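Long-range contacts in D-lactate dehydrogenase (Fermentative) (Pseudomonas aeruginosa, PDB 5Z20), which catalyses the NAD-dependent interconversion of D-lactate and pyruvate, as a fermentative member of the D-isomer specific 2-hydroxyacid dehydrogenase family: residues C65-D70 with A89-G94; V111-Y116 with D325-N330. All coordinates share one frame; numbering follows the deposited sequence.

Contact 1: residues C65-D70 with A89-G94. With OXM (oxamic acid), chain M.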
ATOM      1  N   CYS B  65      -9.002 -35.680  -3.983  1.00 26.57           N
ATOM      2  CA  CYS B  65      -8.701 -34.849  -2.798  1.00 24.82           C
ATOM      3  C   CYS B  65      -9.153 -33.425  -3.020  1.00 25.44           C
ATOM      4  O   CYS B  65      -8.694 -32.736  -3.977  1.00 24.22           O
ATOM      5  CB  CYS B  65      -7.240 -34.849  -2.504  1.00 25.53           C
ATOM      6  SG  CYS B  65      -6.838 -33.903  -0.997  1.00 23.92           S
ATOM      7  N   ALA B  66     -10.114 -32.999  -2.203  1.00 24.01           N
ATOM      8  CA  ALA B  66     -10.776 -31.717  -2.361  1.00 23.56           C
ATOM      9  C   ALA B  66     -10.524 -30.811  -1.171  1.00 22.60           C
ATOM     10  O   ALA B  66     -10.299 -31.289  -0.030  1.00 22.30           O
ATOM     11  CB  ALA B  66     -12.263 -31.923  -2.495  1.00 24.35           C
ATOM     12  N   PHE B  67     -10.705 -29.515  -1.437  1.00 22.29           N
ATOM     13  CA  PHE B  67     -10.562 -28.493  -0.431  1.00 23.26           C
ATOM     14  C   PHE B  67     -11.881 -27.793  -0.233  1.00 24.27           C
ATOM     15  O   PHE B  67     -12.896 -28.172  -0.824  1.00 23.66           O
ATOM     16  CB  PHE B  67      -9.371 -27.584  -0.771  1.00 22.46           C
ATOM     17  CG  PHE B  67      -8.948 -26.673   0.345  1.00 24.37           C
ATOM     18  CD1 PHE B  67      -8.747 -27.138   1.634  1.00 26.25           C
ATOM     19  CD2 PHE B  67      -8.731 -25.331   0.094  1.00 26.41           C
ATOM     20  CE1 PHE B  67      -8.345 -26.285   2.655  1.00 27.06           C
ATOM     21  CE2 PHE B  67      -8.322 -24.483   1.085  1.00 26.87           C
ATOM     22  CZ  PHE B  67      -8.124 -24.944   2.371  1.00 26.32           C
ATOM     23  N   VAL B  68     -11.894 -26.782   0.626  1.00 24.37           N
ATOM     24  CA  VAL B  68     -13.133 -26.288   1.214  1.00 25.56           C
ATOM     25  C   VAL B  68     -13.970 -25.500   0.243  1.00 27.39           C
ATOM     26  O   VAL B  68     -15.150 -25.256   0.497  1.00 26.32           O
ATOM     27  CB  VAL B  68     -12.859 -25.428   2.459  1.00 27.49           C
ATOM     28  CG1 VAL B  68     -12.116 -26.262   3.503  1.00 29.20           C
ATOM     29  CG2 VAL B  68     -12.005 -24.213   2.133  1.00 27.72           C
ATOM     30  N   ASN B  69     -13.397 -25.093  -0.873  1.00 26.47           N
ATOM     31  CA  ASN B  69     -14.236 -24.394  -1.800  1.00 26.77           C
ATOM     32  C   ASN B  69     -14.531 -25.232  -3.058  1.00 28.35           C
ATOM     33  O   ASN B  69     -14.955 -24.719  -4.062  1.00 28.76           O
ATOM     34  CB  ASN B  69     -13.642 -22.997  -2.094  1.00 26.32           C
ATOM     35  CG  ASN B  69     -13.700 -22.032  -0.837  1.00 25.08           C
ATOM     36  OD1 ASN B  69     -14.610 -22.104   0.056  1.00 23.63           O
ATOM     37  ND2 ASN B  69     -12.751 -21.061  -0.828  1.00 25.19           N
ATOM     38  N   ASP B  70     -14.263 -26.514  -3.011  1.00 27.24           N
ATOM     39  CA  ASP B  70     -14.649 -27.352  -4.070  1.00 26.93           C
ATOM     40  C   ASP B  70     -16.127 -27.716  -3.849  1.00 29.81           C
ATOM     41  O   ASP B  70     -16.571 -27.820  -2.737  1.00 29.79           O
ATOM     42  CB  ASP B  70     -13.753 -28.608  -4.094  1.00 25.30           C
ATOM     43  CG  ASP B  70     -12.362 -28.302  -4.599  1.00 25.85           C
ATOM     44  OD1 ASP B  70     -12.220 -27.564  -5.593  1.00 25.34           O
ATOM     45  OD2 ASP B  70     -11.388 -28.677  -3.940  1.00 26.85           O
ATOM     46  N   ALA B  89     -11.455 -37.548  -0.371  1.00 24.89           N
ATOM     47  CA  ALA B  89     -10.584 -37.216   0.743  1.00 26.21           C
ATOM     48  C   ALA B  89     -10.537 -35.692   0.866  1.00 24.46           C
ATOM     49  O   ALA B  89     -10.072 -34.982  -0.057  1.00 22.29           O
ATOM     50  CB  ALA B  89      -9.201 -37.736   0.479  1.00 24.75           C
ATOM     51  N   LEU B  90     -11.043 -35.200   1.982  1.00 23.32           N
ATOM     52  CA  LEU B  90     -11.066 -33.726   2.253  1.00 23.02           C
ATOM     53  C   LEU B  90      -9.798 -33.405   2.946  1.00 24.15           C
ATOM     54  O   LEU B  90      -9.516 -33.943   4.038  1.00 24.47           O
ATOM     55  CB  LEU B  90     -12.216 -33.366   3.150  1.00 22.72           C
ATOM     56  CG  LEU B  90     -13.607 -33.866   2.715  1.00 24.41           C
ATOM     57  CD1 LEU B  90     -14.706 -33.345   3.658  1.00 24.14           C
ATOM     58  CD2 LEU B  90     -13.952 -33.393   1.290  1.00 25.80           C
ATOM     59  N   ARG B  91      -9.029 -32.495   2.362  1.00 23.40           N
ATOM     60  CA  ARG B  91      -7.841 -31.990   3.022  1.00 22.70           C
ATOM     61  C   ARG B  91      -8.194 -30.804   3.899  1.00 22.47           C
ATOM     62  O   ARG B  91      -7.577 -29.731   3.800  1.00 22.08           O
ATOM     63  CB  ARG B  91      -6.697 -31.729   2.021  1.00 21.09           C
ATOM     64  CG  ARG B  91      -6.987 -30.713   0.899  1.00 20.15           C
ATOM     65  CD  ARG B  91      -5.722 -30.493   0.102  1.00 18.88           C
ATOM     66  NE  ARG B  91      -5.789 -29.314  -0.778  1.00 20.39           N
ATOM     67  CZ  ARG B  91      -6.353 -29.320  -1.989  1.00 21.78           C
ATOM     68  NH1 ARG B  91      -6.914 -30.454  -2.482  1.00 22.87           N
ATOM     69  NH2 ARG B  91      -6.361 -28.230  -2.717  1.00 19.89           N
ATOM     70  N   SER B  92      -9.143 -31.026   4.801  1.00 20.54           N
ATOM     71  CA  SER B  92      -9.756 -29.966   5.578  1.00 21.33           C
ATOM     72  C   SER B  92     -10.441 -30.546   6.795  1.00 21.61           C
ATOM     73  O   SER B  92     -10.669 -31.783   6.845  1.00 21.04           O
ATOM     74  CB  SER B  92     -10.801 -29.231   4.769  1.00 20.71           C
ATOM     75  OG  SER B  92     -11.949 -30.023   4.438  1.00 22.05           O
ATOM     76  N   ALA B  93     -10.782 -29.722   7.764  1.00 18.70           N
ATOM     77  CA  ALA B  93     -11.599 -30.197   8.851  1.00 21.43           C
ATOM     78  C   ALA B  93     -13.061 -30.072   8.503  1.00 22.42           C
ATOM     79  O   ALA B  93     -13.861 -30.961   8.777  1.00 22.54           O
ATOM     80  CB  ALA B  93     -11.319 -29.396  10.102  1.00 25.82           C
ATOM     81  N   GLY B  94     -13.413 -28.916   7.974  1.00 21.71           N
ATOM     82  CA  GLY B  94     -14.796 -28.666   7.628  1.00 23.39           C
ATOM     83  C   GLY B  94     -15.327 -29.418   6.416  1.00 24.26           C
ATOM     84  O   GLY B  94     -14.553 -29.778   5.526  1.00 23.76           O
TER
HETATM   85  C1  OXM M 402     -10.354 -24.975   6.597  1.00 24.57           C
HETATM   86  N1  OXM M 402      -9.101 -24.775   6.192  1.00 24.91           N
HETATM   87  O1  OXM M 402     -11.190 -24.088   6.563  1.00 27.45           O
HETATM   88  C2  OXM M 402     -10.731 -26.294   7.095  1.00 23.43           C
HETATM   89  O2  OXM M 402     -11.939 -26.616   7.105  1.00 20.90           O
HETATM   90  O3  OXM M 402      -9.837 -27.069   7.499  1.00 17.82           O
HETATM   91  O   HOH W   1     -12.129 -30.172   1.690  1.00 19.97           O
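Ala89 accepts the first of two backbone bonds that pair the parallel strand ends: its O takes the N-H of Ala66 at 2.9 Å, and the same oxygen lies close to the CA-H of Cys65. Ala89 and Cys65 are small side chains on one face of the sheet, where Cys65 meets Ile19 and Phe21 and Ala89 meets Val111. Leu90 points to the other face, where its CD2 meets Ala66 CB, an apolar pair suited to the interior. At Arg91, centre of an inverse gamma turn, N donates to Ala66 O over 3.0 Å and the strand pairing ends. The arginine side chain turns back across the first segment. With CG between its own N and carbonyl carbon (chi1 60°), Arg91 CG lies 3.7 Å from Cys65 SG, and the extended chain brings one guanidinium face over Phe67 CB. Cys65 O lies at the edge of that group, in its plane, while Phe22 O takes a hydrogen bond from NH2. Phe67 in turn sets a ring edge against Arg91 O. Ser92 CB packs tightly on Val68 CG1, at 3.5 Å, and Ser92 OG donates to Gly94 O in the carbonyl plane. A water donates to this hydroxyl and to Ala66 O, joining the segments where the strands have parted. Ala93 N donates to oxamate O3 at 2.8 Å. Gly94 N donates to oxamate O2 at 2.9 Å. Parallel strands of a beta-alpha-beta unit, opening at their C-terminal ends into ligand-binding loops, are characteristic of open alpha/beta folds; this five-stranded sheet, distinct from the NAD-binding Rossmann sheet, has the flavodoxin-like strand order.

Contact 2: residues V111-Y116 with D325-N330. With OXM (oxamic acid), chain M.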
ATOM      1  N   VAL B 111     -13.630 -38.800   3.785  1.00 26.19           N
ATOM      2  CA  VAL B 111     -12.739 -38.736   4.913  1.00 26.79           C
ATOM      3  C   VAL B 111     -12.196 -37.316   5.067  1.00 26.68           C
ATOM      4  O   VAL B 111     -12.168 -36.548   4.092  1.00 25.96           O
ATOM      5  CB  VAL B 111     -11.619 -39.764   4.844  1.00 26.77           C
ATOM      6  CG1 VAL B 111     -12.207 -41.155   4.899  1.00 26.71           C
ATOM      7  CG2 VAL B 111     -10.785 -39.572   3.596  1.00 28.14           C
ATOM      8  N   HIS B 112     -11.810 -36.933   6.266  1.00 24.42           N
ATOM      9  CA  HIS B 112     -11.321 -35.593   6.562  1.00 25.10           C
ATOM     10  C   HIS B 112     -10.214 -35.513   7.587  1.00 24.09           C
ATOM     11  O   HIS B 112      -9.717 -36.527   8.046  1.00 21.67           O
ATOM     12  CB  HIS B 112     -12.477 -34.662   6.895  1.00 24.51           C
ATOM     13  CG  HIS B 112     -13.010 -34.803   8.285  1.00 27.00           C
ATOM     14  ND1 HIS B 112     -13.553 -33.804   8.934  1.00 25.83           N
ATOM     15  CD2 HIS B 112     -13.084 -35.878   9.121  1.00 27.92           C
ATOM     16  CE1 HIS B 112     -13.942 -34.202  10.115  1.00 26.03           C
ATOM     17  NE2 HIS B 112     -13.651 -35.464  10.234  1.00 26.81           N
ATOM     18  N   VAL B 113      -9.791 -34.307   7.938  1.00 24.36           N
ATOM     19  CA  VAL B 113      -8.708 -34.108   8.918  1.00 22.39           C
ATOM     20  C   VAL B 113      -9.218 -33.216  10.008  1.00 22.85           C
ATOM     21  O   VAL B 113      -9.115 -32.005   9.925  1.00 21.42           O
ATOM     22  CB  VAL B 113      -7.481 -33.505   8.299  1.00 22.08           C
ATOM     23  CG1 VAL B 113      -6.295 -33.535   9.309  1.00 23.15           C
ATOM     24  CG2 VAL B 113      -7.122 -34.202   6.997  1.00 22.40           C
ATOM     25  N   PRO B 114      -9.807 -33.813  11.041  1.00 27.91           N
ATOM     26  CA  PRO B 114     -10.563 -33.028  12.024  1.00 28.60           C
ATOM     27  C   PRO B 114      -9.740 -32.157  12.948  1.00 26.72           C
ATOM     28  O   PRO B 114     -10.283 -31.195  13.495  1.00 26.66           O
ATOM     29  CB  PRO B 114     -11.331 -34.081  12.823  1.00 27.33           C
ATOM     30  CG  PRO B 114     -10.499 -35.320  12.729  1.00 27.04           C
ATOM     31  CD  PRO B 114      -9.958 -35.258  11.301  1.00 29.24           C
ATOM     32  N   ALA B 115      -8.475 -32.477  13.128  1.00 23.89           N
ATOM     33  CA  ALA B 115      -7.679 -31.728  14.105  1.00 25.86           C
ATOM     34  C   ALA B 115      -6.241 -31.564  13.754  1.00 25.04           C
ATOM     35  O   ALA B 115      -5.356 -31.834  14.552  1.00 27.94           O
ATOM     36  CB  ALA B 115      -7.800 -32.407  15.481  1.00 27.50           C
ATOM     37  N   TYR B 116      -5.952 -31.223  12.518  1.00 24.06           N
ATOM     38  CA  TYR B 116      -4.597 -30.975  12.161  1.00 22.61           C
ATOM     39  C   TYR B 116      -3.858 -29.949  13.039  1.00 26.11           C
ATOM     40  O   TYR B 116      -2.711 -30.171  13.341  1.00 27.25           O
ATOM     41  CB  TYR B 116      -4.524 -30.567  10.729  1.00 22.89           C
ATOM     42  CG  TYR B 116      -5.401 -29.441  10.326  1.00 23.21           C
ATOM     43  CD1 TYR B 116      -4.969 -28.121  10.428  1.00 23.43           C
ATOM     44  CD2 TYR B 116      -6.613 -29.674   9.708  1.00 21.87           C
ATOM     45  CE1 TYR B 116      -5.768 -27.076  10.002  1.00 23.32           C
ATOM     46  CE2 TYR B 116      -7.422 -28.611   9.296  1.00 21.96           C
ATOM     47  CZ  TYR B 116      -6.974 -27.343   9.406  1.00 22.36           C
ATOM     48  OH  TYR B 116      -7.770 -26.332   8.989  1.00 20.79           O
ATOM     49  N   ASP B 325       0.028 -35.473   6.044  1.00 24.53           N
ATOM     50  CA  ASP B 325       0.255 -36.779   6.626  1.00 25.07           C
ATOM     51  C   ASP B 325      -1.077 -37.520   6.917  1.00 26.06           C
ATOM     52  O   ASP B 325      -1.198 -38.715   6.600  1.00 27.38           O
ATOM     53  CB  ASP B 325       1.011 -36.713   7.960  1.00 25.57           C
ATOM     54  CG  ASP B 325       2.434 -36.249   7.803  1.00 29.81           C
ATOM     55  OD1 ASP B 325       2.995 -36.259   6.680  1.00 30.08           O
ATOM     56  OD2 ASP B 325       2.984 -35.789   8.794  1.00 33.56           O
ATOM     57  N   THR B 326      -2.041 -36.833   7.542  1.00 23.66           N
ATOM     58  CA  THR B 326      -3.289 -37.498   7.906  1.00 24.00           C
ATOM     59  C   THR B 326      -4.103 -37.839   6.671  1.00 24.29           C
ATOM     60  O   THR B 326      -4.742 -38.893   6.621  1.00 26.61           O
ATOM     61  CB  THR B 326      -4.143 -36.606   8.793  1.00 25.80           C
ATOM     62  OG1 THR B 326      -3.382 -36.296   9.926  1.00 25.03           O
ATOM     63  CG2 THR B 326      -5.369 -37.279   9.239  1.00 25.41           C
ATOM     64  N   THR B 327      -4.106 -36.958   5.670  1.00 22.47           N
ATOM     65  CA  THR B 327      -4.854 -37.248   4.475  1.00 24.03           C
ATOM     66  C   THR B 327      -4.266 -38.523   3.740  1.00 27.18           C
ATOM     67  O   THR B 327      -5.005 -39.409   3.349  1.00 25.47           O
ATOM     68  CB  THR B 327      -4.893 -36.036   3.522  1.00 25.21           C
ATOM     69  OG1 THR B 327      -5.707 -35.032   4.080  1.00 23.45           O
ATOM     70  CG2 THR B 327      -5.523 -36.423   2.176  1.00 24.78           C
ATOM     71  N   LEU B 328      -2.945 -38.580   3.544  1.00 26.21           N
ATOM     72  CA  LEU B 328      -2.345 -39.753   2.926  1.00 28.48           C
ATOM     73  C   LEU B 328      -2.572 -41.028   3.726  1.00 30.27           C
ATOM     74  O   LEU B 328      -2.949 -42.060   3.155  1.00 31.05           O
ATOM     75  CB  LEU B 328      -0.858 -39.526   2.601  1.00 27.83           C
ATOM     76  CG  LEU B 328      -0.630 -38.392   1.580  1.00 28.10           C
ATOM     77  CD1 LEU B 328       0.845 -38.371   1.164  1.00 30.67           C
ATOM     78  CD2 LEU B 328      -1.469 -38.556   0.315  1.00 25.85           C
ATOM     79  N   ASP B 329      -2.435 -40.948   5.035  1.00 31.10           N
ATOM     80  CA  ASP B 329      -2.837 -41.998   5.941  1.00 29.00           C
ATOM     81  C   ASP B 329      -4.309 -42.389   5.822  1.00 29.13           C
ATOM     82  O   ASP B 329      -4.621 -43.529   5.802  1.00 28.02           O
ATOM     83  CB  ASP B 329      -2.494 -41.650   7.378  1.00 28.14           C
ATOM     84  CG  ASP B 329      -1.017 -41.686   7.648  1.00 30.58           C
ATOM     85  OD1 ASP B 329      -0.275 -42.216   6.853  1.00 34.90           O
ATOM     86  OD2 ASP B 329      -0.587 -41.162   8.645  1.00 34.55           O
ATOM     87  N   ASN B 330      -5.199 -41.436   5.726  1.00 28.37           N
ATOM     88  CA  ASN B 330      -6.621 -41.789   5.573  1.00 29.73           C
ATOM     89  C   ASN B 330      -6.827 -42.605   4.291  1.00 29.72           C
ATOM     90  O   ASN B 330      -7.610 -43.558   4.243  1.00 29.12           O
ATOM     91  CB  ASN B 330      -7.497 -40.548   5.419  1.00 30.76           C
ATOM     92  CG  ASN B 330      -7.633 -39.737   6.707  1.00 30.43           C
ATOM     93  OD1 ASN B 330      -7.426 -40.226   7.782  1.00 27.78           O
ATOM     94  ND2 ASN B 330      -8.093 -38.512   6.563  1.00 28.36           N
TER
HETATM   95  C1  OXM M 402     -10.354 -24.975   6.597  1.00 24.57           C
HETATM   96  N1  OXM M 402      -9.101 -24.775   6.192  1.00 24.91           N
HETATM   97  O1  OXM M 402     -11.190 -24.088   6.563  1.00 27.45           O
HETATM   98  C2  OXM M 402     -10.731 -26.294   7.095  1.00 23.43           C
HETATM   99  O2  OXM M 402     -11.939 -26.616   7.105  1.00 20.90           O
HETATM  100  O3  OXM M 402      -9.837 -27.069   7.499  1.00 17.82           O
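Val113 sets its two methyls against successive residues of the helix, CG1 chiefly against Thr326, CG2 against Thr327 and, more distantly, the Thr326 methyl. Val113 CG1 lies anti to the backbone N (chi1 -171°) and packs obliquely on Thr326 CB at 3.8 Å. The Val113 side chain crosses that of Thr327 at about a right angle, its CG2 3.3 Å from Thr327 OG1. A beta-branched valine suits a place where two neighbouring surfaces must be met at once. Thr326 turns CB and its methyl to the valine while its OG1 bonds to Ala322 O; Thr327 offers the flank of a hydroxyl whose hydrogen bond is to Ile323 O. One turn on from Thr326, the side chains of Val111 and Asn330 lie alongside, running opposite ways, with Val111 CG2 3.9 Å from Asn330 CB. The amide of Asn330 supplies the polar link: ND2 donates to His112 O over 3.0 Å. That bond is bent, 139° at the hydrogen, and the donor stands above the carbonyl plane. Asparagine fits because its other end is used as well, OD1 accepting from Asn341 ND2. Further along, the Tyr116 side chain touches Ala319, Ala322 and Ile323 of the same helix. Helix 317-335 thus lies along the loop between strand 110-111, outermost in the sheet of this chain, and helix 118-134, and through Thr327 and Leu328 it also touches Phe32 of helix 26-35.

In the fold
Contacts 1 and 2 lie side by side, their centres 10 Å apart, and are joined directly by the next pairing of the parallel sheet, in which Leu90 N probably bonds to Val111 O at 2.7 Å. Beyond the strand ends, His112 ND1 lies 2.9 Å from Ala93 O, a probable hydrogen bond between the two loops. Both contacts reach oxamate: 89-94 through backbone amides, 111-116 through Tyr116 OH, which donates to oxamate O3 over 2.7 Å. His311 and Arg250 also bond the ligand. Phe67 of contact 1 meets Phe314, an NADH-binding residue, and the Phe67 side chain lies about 6 Å from the bound cofactor, which Tyr116 of contact 2 touches.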